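Local coordinates for uncharacterized protein (PDB 1VMJ) that is of uncharacterised function, belongs to the YjbQ (UPF0047) family and has been put forward as a putative thiamin phosphate synthase, at residues F30-P35 with N65-G70. Numbering follows the deposited sequence.
Sequences FINITP and NDDEPG
Asn32 reaches across to Asp67 and gives it one N-H of its amide: ND2 of Asn32 lies 2.8 Å from OD2 of Asp67, with a nearly straight N-H...O angle of 165°. The oxygen sits in the plane of the Asn32 amide, yet the donor meets the carboxylate from above its plane, the two flat groups being turned 65° apart and the side chains crossing at about a right angle. Asp67 points its CB at segment 30-35, and a chi1 of -163°, which sets CG anti to the backbone N, carries the carboxylate out to Asn32. The other end of the amide is held within its own segment. OD1 of Asn32 accepts from Thr34 N at 2.9 Å, which closes an Asx turn where strand 29-32 gives way to helix 34-44, and from Thr34 OG1 at 2.7 Å. Gripped at both ends, the amide has its rotation fixed; an alanine here would probably leave OD2 of Asp67 without this donor and the Asx turn without its acceptor. ND2 of Asn32 has a second acceptor in OE1 of Gln130, on strand 130-135, the middle strand of an antiparallel sheet between 29-32 and 60-65. Beyond Asp67, Glu68 N-caps helix 69-82, its OE2 2.9 Å from Gly70 N, while its OE1 accepts from Leu71 N and bonds His93 of a neighbouring subunit, a sodium-site residue.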
# COMPACT_ATOMS: atom_id res chain seq x y z
N PHE A 30 -2.04 0.52 -18.62
CA PHE A 30 -1.12 -0.22 -17.76
C PHE A 30 0.13 -0.51 -18.57
O PHE A 30 0.04 -1.00 -19.71
CB PHE A 30 -1.74 -1.52 -17.27
CG PHE A 30 -3.01 -1.32 -16.49
CD1 PHE A 30 -2.99 -0.71 -15.25
CD2 PHE A 30 -4.23 -1.76 -17.00
CE1 PHE A 30 -4.16 -0.54 -14.53
CE2 PHE A 30 -5.41 -1.58 -16.28
CZ PHE A 30 -5.37 -0.98 -15.05
N ILE A 31 1.28 -0.22 -18.00
CA ILE A 31 2.56 -0.45 -18.67
C ILE A 31 3.44 -1.34 -17.80
O ILE A 31 3.69 -1.01 -16.66
CB ILE A 31 3.27 0.87 -18.96
CG1 ILE A 31 2.41 1.73 -19.90
CG2 ILE A 31 4.66 0.62 -19.59
CD1 ILE A 31 2.97 3.07 -20.19
N ASN A 32 3.88 -2.48 -18.35
CA ASN A 32 4.79 -3.37 -17.61
C ASN A 32 6.17 -2.72 -17.56
O ASN A 32 6.83 -2.51 -18.57
CB ASN A 32 4.84 -4.76 -18.27
CG ASN A 32 5.57 -5.76 -17.44
OD1 ASN A 32 6.45 -5.41 -16.66
ND2 ASN A 32 5.22 -7.04 -17.62
N ILE A 33 6.62 -2.38 -16.35
CA ILE A 33 7.92 -1.72 -16.14
C ILE A 33 8.97 -2.64 -15.49
O ILE A 33 10.07 -2.22 -15.15
CB ILE A 33 7.79 -0.41 -15.30
CG1 ILE A 33 7.27 -0.64 -13.89
CG2 ILE A 33 6.94 0.56 -16.11
CD1 ILE A 33 7.29 0.66 -13.06
N THR A 34 8.63 -3.93 -15.34
CA THR A 34 9.54 -4.85 -14.73
C THR A 34 10.94 -4.84 -15.32
O THR A 34 11.92 -4.78 -14.56
CB THR A 34 8.98 -6.30 -14.70
OG1 THR A 34 7.59 -6.30 -14.36
CG2 THR A 34 9.76 -7.13 -13.72
N PRO A 35 11.06 -4.89 -16.66
CA PRO A 35 12.41 -4.88 -17.22
C PRO A 35 13.23 -3.62 -16.92
O PRO A 35 14.46 -3.67 -16.85
CB PRO A 35 12.18 -5.04 -18.71
CG PRO A 35 10.81 -5.63 -18.83
CD PRO A 35 10.04 -5.04 -17.71
N ASN A 65 1.04 -7.08 -10.30
CA ASN A 65 0.03 -8.09 -10.55
C ASN A 65 0.36 -8.85 -11.83
O ASN A 65 1.49 -8.85 -12.23
CB ASN A 65 -1.39 -7.49 -10.52
CG ASN A 65 -2.38 -8.45 -9.89
OD1 ASN A 65 -2.73 -9.47 -10.51
ND2 ASN A 65 -2.73 -8.24 -8.61
N ASP A 66 -0.61 -9.49 -12.45
CA ASP A 66 -0.35 -10.33 -13.62
C ASP A 66 -0.24 -9.52 -14.89
O ASP A 66 -0.99 -8.56 -15.08
CB ASP A 66 -1.53 -11.30 -13.79
CG ASP A 66 -1.17 -12.60 -14.53
OD1 ASP A 66 -0.01 -12.82 -14.96
OD2 ASP A 66 -2.10 -13.42 -14.65
N ASP A 67 0.64 -9.93 -15.79
CA ASP A 67 0.65 -9.40 -17.14
C ASP A 67 -0.18 -10.32 -18.03
O ASP A 67 0.34 -11.22 -18.69
CB ASP A 67 2.08 -9.26 -17.69
CG ASP A 67 2.17 -8.34 -18.90
OD1 ASP A 67 1.13 -7.83 -19.38
OD2 ASP A 67 3.30 -8.14 -19.40
N GLU A 68 -1.48 -10.11 -18.01
CA GLU A 68 -2.43 -10.93 -18.75
C GLU A 68 -3.51 -9.98 -19.23
O GLU A 68 -4.07 -9.25 -18.43
CB GLU A 68 -2.99 -12.03 -17.85
CG GLU A 68 -3.71 -13.13 -18.58
CD GLU A 68 -5.14 -12.78 -18.93
OE1 GLU A 68 -5.90 -12.40 -18.01
OE2 GLU A 68 -5.51 -12.87 -20.11
N PRO A 69 -3.80 -9.95 -20.54
CA PRO A 69 -4.70 -8.93 -21.07
C PRO A 69 -6.13 -9.00 -20.53
O PRO A 69 -6.75 -7.95 -20.36
CB PRO A 69 -4.68 -9.18 -22.58
CG PRO A 69 -4.13 -10.52 -22.77
CD PRO A 69 -3.28 -10.84 -21.59
N GLY A 70 -6.63 -10.20 -20.29
CA GLY A 70 -7.97 -10.37 -19.72
C GLY A 70 -8.05 -9.67 -18.38
O GLY A 70 -8.99 -8.93 -18.10